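Side-chain contacts in BIFUNCTIONAL PROTEIN Proline utilization A (PutA) (Corynebacterium freiburgense, PDB 5UX5), which probably oxidises proline to glutamate in two steps, using an FAD-dependent proline dehydrogenase and an NAD-dependent aldehyde dehydrogenase carried on one chain: residues 12-17 and 337-342; 335-338 and 344-347. All blocks are in the same frame, centred on the assembly; numbering follows the deposited sequence.

Contact 1 of 2, residues 12-17 and 337-342; sequences YINRDL and ILRPEH
Asn14 and Arg339 converge on one carboxylate oxygen, OD1 of Asp335, which probably takes a hydrogen bond from the Asn14 amide ND2 and forms a salt bridge with Arg339 NH2. Arg367 NH2 forms a salt bridge to the same oxygen, so three donors from separate parts of the chain grip it. Both Asn14 ND2 and Arg339 NH2 turn to this acceptor, which would bring the two donors close together; their exact spacing is uncertain. Their side chains run past one another in opposite directions, and the amide plane is turned 69° from the guanidinium, which ND2 approaches obliquely. Arg339 gets there with CG beside its own backbone N (chi1 -47°) and a chain extended from CG to NE, which carries the guanidinium out of the loop to the Tyr12 backbone. There Tyr12 CB lies over one face of the group, 3.9 Å from NH1, while the phenol ring leads away. Tyr12 O lies near the guanidinium plane on the NH1/NH2 side, 3.0 Å from Arg339 NH1; the still closer approach of NH2 is doubtful. The loop bearing Arg339 joins helix 323-337 to strand 345-350 in the proline dehydrogenase barrel, and turns at Leu338 through an inverse gamma turn. The other partner is an N-terminal segment leading into helix 16-31. Asn14 OD1 accepts the backbone N of Asp16 at 2.8 Å, nearly straight (166°), in the carbonyl plane and on a lone pair, closing an Asx turn at the helix start, where Arg15 is the N-cap residue. This bond would help set the amide; ND2 then reaches Asp335 OD1 and, less surely, the crowded Tyr12 O. Asp16 OD2 pairs with Arg367 NE.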
loop_
_atom_site.group_PDB
_atom_site.type_symbol
_atom_site.label_atom_id
_atom_site.label_comp_id
_atom_site.label_asym_id
_atom_site.label_seq_id
_atom_site.Cartn_x
_atom_site.Cartn_y
_atom_site.Cartn_z
ATOM N N TYR A 12 -31.945 26.889 7.889
ATOM C CA TYR A 12 -30.774 27.689 7.571
ATOM C C TYR A 12 -30.801 28.232 6.134
ATOM O O TYR A 12 -30.114 29.216 5.849
ATOM C CB TYR A 12 -29.483 26.882 7.820
ATOM C CG TYR A 12 -29.364 25.515 7.146
ATOM C CD1 TYR A 12 -29.019 25.411 5.798
ATOM C CD2 TYR A 12 -29.535 24.330 7.861
ATOM C CE1 TYR A 12 -28.884 24.164 5.165
ATOM C CE2 TYR A 12 -29.395 23.065 7.232
ATOM C CZ TYR A 12 -29.073 22.991 5.880
ATOM O OH TYR A 12 -28.947 21.757 5.235
ATOM N N ILE A 13 -31.583 27.638 5.220
ATOM C CA ILE A 13 -31.626 28.137 3.847
ATOM C C ILE A 13 -32.349 29.478 3.786
ATOM O O ILE A 13 -33.314 29.720 4.518
ATOM C CB ILE A 13 -32.297 27.118 2.916
ATOM C CG1 ILE A 13 -31.658 25.750 3.067
ATOM C CG2 ILE A 13 -32.177 27.556 1.470
ATOM C CD1 ILE A 13 -32.194 24.772 2.039
ATOM N N ASN A 14 -31.863 30.368 2.926
ATOM C CA ASN A 14 -32.418 31.708 2.755
ATOM C C ASN A 14 -31.870 32.275 1.453
ATOM O O ASN A 14 -31.042 31.648 0.781
ATOM C CB ASN A 14 -32.026 32.616 3.903
ATOM C CG ASN A 14 -30.546 32.782 3.960
ATOM O OD1 ASN A 14 -29.985 33.679 3.330
ATOM N ND2 ASN A 14 -29.885 31.849 4.617
ATOM N N ARG A 15 -32.246 33.520 1.154
ATOM C CA ARG A 15 -31.873 34.136 -0.116
ATOM C C ARG A 15 -30.977 35.369 0.046
ATOM O O ARG A 15 -30.926 36.207 -0.857
ATOM C CB ARG A 15 -33.127 34.488 -0.925
ATOM C CG ARG A 15 -34.068 33.325 -1.153
ATOM C CD ARG A 15 -34.402 33.092 -2.622
ATOM N NE ARG A 15 -34.548 34.328 -3.387
ATOM C CZ ARG A 15 -34.251 34.440 -4.683
ATOM N NH1 ARG A 15 -33.777 33.380 -5.367
ATOM N NH2 ARG A 15 -34.412 35.615 -5.293
ATOM N N ASP A 16 -30.264 35.511 1.167
ATOM C CA ASP A 16 -29.416 36.690 1.332
ATOM C C ASP A 16 -28.347 36.755 0.242
ATOM O O ASP A 16 -28.144 37.803 -0.378
ATOM C CB ASP A 16 -28.799 36.710 2.732
ATOM C CG ASP A 16 -29.838 36.939 3.809
ATOM O OD1 ASP A 16 -30.843 37.626 3.521
ATOM O OD2 ASP A 16 -29.670 36.424 4.934
ATOM N N LEU A 17 -27.658 35.641 -0.013
ATOM C CA LEU A 17 -26.649 35.618 -1.075
ATOM C C LEU A 17 -27.246 35.995 -2.436
ATOM O O LEU A 17 -26.634 36.754 -3.198
ATOM C CB LEU A 17 -25.988 34.234 -1.139
ATOM C CG LEU A 17 -24.746 34.055 -0.282
ATOM C CD1 LEU A 17 -24.138 32.712 -0.534
ATOM C CD2 LEU A 17 -23.748 35.121 -0.654
ATOM N N ILE A 337 -22.966 29.738 8.928
ATOM C CA ILE A 337 -22.280 29.964 10.192
ATOM C C ILE A 337 -22.284 31.450 10.540
ATOM O O ILE A 337 -22.242 31.814 11.723
ATOM C CB ILE A 337 -20.848 29.379 10.127
ATOM C CG1 ILE A 337 -20.320 29.035 11.516
ATOM C CG2 ILE A 337 -19.902 30.306 9.414
ATOM C CD1 ILE A 337 -21.148 28.001 12.194
ATOM N N LEU A 338 -22.344 32.318 9.524
ATOM C CA LEU A 338 -22.363 33.771 9.730
ATOM C C LEU A 338 -23.786 34.283 9.994
ATOM O O LEU A 338 -24.374 35.036 9.216
ATOM C CB LEU A 338 -21.740 34.486 8.543
ATOM C CG LEU A 338 -20.229 34.578 8.587
ATOM C CD1 LEU A 338 -19.767 35.368 7.393
ATOM C CD2 LEU A 338 -19.775 35.224 9.896
ATOM N N ARG A 339 -24.299 33.918 11.166
ATOM C CA ARG A 339 -25.616 34.281 11.663
ATOM C C ARG A 339 -25.493 34.656 13.125
ATOM O O ARG A 339 -24.533 34.262 13.797
ATOM C CB ARG A 339 -26.617 33.129 11.576
ATOM C CG ARG A 339 -26.588 32.480 10.300
ATOM C CD ARG A 339 -27.734 31.541 10.110
ATOM N NE ARG A 339 -27.646 31.184 8.711
ATOM C CZ ARG A 339 -28.652 30.800 7.968
ATOM N NH1 ARG A 339 -29.863 30.705 8.484
ATOM N NH2 ARG A 339 -28.424 30.511 6.702
ATOM N N PRO A 340 -26.481 35.372 13.661
ATOM C CA PRO A 340 -26.502 35.584 15.114
ATOM C C PRO A 340 -26.758 34.299 15.877
ATOM O O PRO A 340 -26.239 34.138 16.987
ATOM C CB PRO A 340 -27.620 36.622 15.309
ATOM C CG PRO A 340 -27.758 37.276 13.997
ATOM C CD PRO A 340 -27.432 36.237 12.956
ATOM N N GLU A 341 -27.488 33.352 15.286
ATOM C CA GLU A 341 -27.700 32.062 15.935
ATOM C C GLU A 341 -26.378 31.425 16.371
ATOM O O GLU A 341 -26.325 30.728 17.394
ATOM C CB GLU A 341 -28.462 31.122 14.987
ATOM C CG GLU A 341 -28.645 29.726 15.550
ATOM C CD GLU A 341 -29.450 28.792 14.661
ATOM O OE1 GLU A 341 -29.661 27.631 15.090
ATOM O OE2 GLU A 341 -29.875 29.209 13.555
ATOM N N HIS A 342 -25.307 31.645 15.613
ATOM C CA HIS A 342 -24.009 31.043 15.893
ATOM C C HIS A 342 -22.973 32.079 16.324
ATOM O O HIS A 342 -21.821 32.035 15.893
ATOM C CB HIS A 342 -23.512 30.249 14.679
ATOM C CG HIS A 342 -24.476 29.208 14.196
ATOM N ND1 HIS A 342 -24.926 28.181 15.001
ATOM C CD2 HIS A 342 -25.072 29.032 12.993
ATOM C CE1 HIS A 342 -25.762 27.419 14.313
ATOM N NE2 HIS A 342 -25.870 27.913 13.092
#

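Contact 2 of 2, residues 335-338 and 344-347; sequences DYIL and NVRV
Ile337 carries most of the packing, one branch to each of two valines on strand 345-350. Its CG1 lies anti to the backbone N (chi1 -155°), sending CG1 and CD1 to Val345 and leaving CG2 for Val347. The closest approach is methyl to methyl, Ile337 CG2 to Val347 CG2 at 3.4 Å. Toward Val345 the side chains cross at about a right angle, with Ile337 CG1 3.9 Å from Val345 CG1 and Ile337 CD1 about 4.0 Å from both CB and CG1 of Val345. Leu338, just past the helix end, adds a sparser contact: CD2 meets Val347 CG2 at 4.0 Å. The strand is one of the parallel staves of the barrel, between 293-298 and 373-378, and Val345 and Val347 share the face turned to helix 323-337. The CB of Arg346, between them, points away from the helix, and its guanidinium pairs with Asp374, while NE bonds to the backbone O of Thr371. The strand face toward the helix is apolar and buried; the other carries the charged, partly exposed Arg346. No hydrogen bond joins the two segments, which leaves dispersion and the burial of 179 Å² of surface to hold the join.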
loop_
_atom_site.group_PDB
_atom_site.type_symbol
_atom_site.label_atom_id
_atom_site.label_comp_id
_atom_site.label_asym_id
_atom_site.label_seq_id
_atom_site.Cartn_x
_atom_site.Cartn_y
_atom_site.Cartn_z
ATOM N N ASP A 335 -22.533 30.758 4.568
ATOM C CA ASP A 335 -23.930 31.123 4.740
ATOM C C ASP A 335 -24.482 30.643 6.076
ATOM O O ASP A 335 -25.195 31.377 6.770
ATOM C CB ASP A 335 -24.704 30.482 3.587
ATOM C CG ASP A 335 -26.001 31.168 3.278
ATOM O OD1 ASP A 335 -26.785 31.458 4.213
ATOM O OD2 ASP A 335 -26.231 31.378 2.067
ATOM N N TYR A 336 -24.183 29.400 6.436
ATOM C CA TYR A 336 -24.785 28.783 7.609
ATOM C C TYR A 336 -24.259 29.413 8.896
ATOM O O TYR A 336 -25.015 29.610 9.858
ATOM C CB TYR A 336 -24.495 27.283 7.573
ATOM C CG TYR A 336 -24.943 26.455 8.771
ATOM C CD1 TYR A 336 -24.217 26.437 9.959
ATOM C CD2 TYR A 336 -26.051 25.620 8.678
ATOM C CE1 TYR A 336 -24.623 25.661 11.036
ATOM C CE2 TYR A 336 -26.460 24.833 9.741
ATOM C CZ TYR A 336 -25.746 24.858 10.924
ATOM O OH TYR A 336 -26.169 24.066 11.975
ATOM N N ILE A 337 -22.966 29.738 8.928
ATOM C CA ILE A 337 -22.280 29.964 10.192
ATOM C C ILE A 337 -22.284 31.450 10.540
ATOM O O ILE A 337 -22.242 31.814 11.723
ATOM C CB ILE A 337 -20.848 29.379 10.127
ATOM C CG1 ILE A 337 -20.320 29.035 11.516
ATOM C CG2 ILE A 337 -19.902 30.306 9.414
ATOM C CD1 ILE A 337 -21.148 28.001 12.194
ATOM N N LEU A 338 -22.344 32.318 9.524
ATOM C CA LEU A 338 -22.363 33.771 9.730
ATOM C C LEU A 338 -23.786 34.283 9.994
ATOM O O LEU A 338 -24.374 35.036 9.216
ATOM C CB LEU A 338 -21.740 34.486 8.543
ATOM C CG LEU A 338 -20.229 34.578 8.587
ATOM C CD1 LEU A 338 -19.767 35.368 7.393
ATOM C CD2 LEU A 338 -19.775 35.224 9.896
ATOM N N ASN A 344 -21.298 32.078 18.831
ATOM C CA ASN A 344 -20.186 31.460 19.531
ATOM C C ASN A 344 -19.152 30.839 18.605
ATOM O O ASN A 344 -18.098 30.403 19.081
ATOM C CB ASN A 344 -20.719 30.419 20.500
ATOM C CG ASN A 344 -21.413 31.063 21.670
ATOM O OD1 ASN A 344 -20.849 31.960 22.285
ATOM N ND2 ASN A 344 -22.640 30.641 21.973
ATOM N N VAL A 345 -19.385 30.860 17.298
ATOM C CA VAL A 345 -18.452 30.344 16.306
ATOM C C VAL A 345 -17.966 31.539 15.496
ATOM O O VAL A 345 -18.671 32.018 14.599
ATOM C CB VAL A 345 -19.092 29.278 15.405
ATOM C CG1 VAL A 345 -18.009 28.512 14.651
ATOM C CG2 VAL A 345 -19.939 28.321 16.220
ATOM N N ARG A 346 -16.780 32.044 15.820
ATOM C CA ARG A 346 -16.118 32.990 14.936
ATOM C C ARG A 346 -15.598 32.245 13.713
ATOM O O ARG A 346 -15.463 31.014 13.716
ATOM C CB ARG A 346 -14.974 33.693 15.646
ATOM C CG ARG A 346 -15.349 34.301 17.016
ATOM C CD ARG A 346 -14.363 35.363 17.451
ATOM N NE ARG A 346 -14.322 36.439 16.467
ATOM C CZ ARG A 346 -13.305 36.641 15.634
ATOM N NH1 ARG A 346 -12.239 35.838 15.670
ATOM N NH2 ARG A 346 -13.351 37.638 14.762
ATOM N N VAL A 347 -15.324 33.000 12.650
ATOM C CA VAL A 347 -15.040 32.431 11.337
ATOM C C VAL A 347 -13.844 33.121 10.706
ATOM O O VAL A 347 -13.874 34.334 10.467
ATOM C CB VAL A 347 -16.239 32.562 10.391
ATOM C CG1 VAL A 347 -16.002 31.765 9.179
ATOM C CG2 VAL A 347 -17.482 32.114 11.077
#

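Overall arrangement
The two contacts share Ile337 and Leu338, and their centres are 8 Å apart. Contact 2 packs the end of helix 323-337 inward on its following strand; contact 1 joins the loop 338-344, between that helix and strand, to the N-terminal segment. Tyr336 bridges the two: its ring meets that of His342, planes about 15° apart, and packs edge-to-face with Tyr12, with Tyr12 CD2 3.6 Å from Tyr336 CE2. Asp335, at the start of contact 2, links back to contact 1 through Asn14 ND2, 3.2 Å from Asp335 OD1. The side chain of Val347 is about 12 Å from the bound FAD, so contact 2 does not touch the flavin through it; contact 1 lies at the surface.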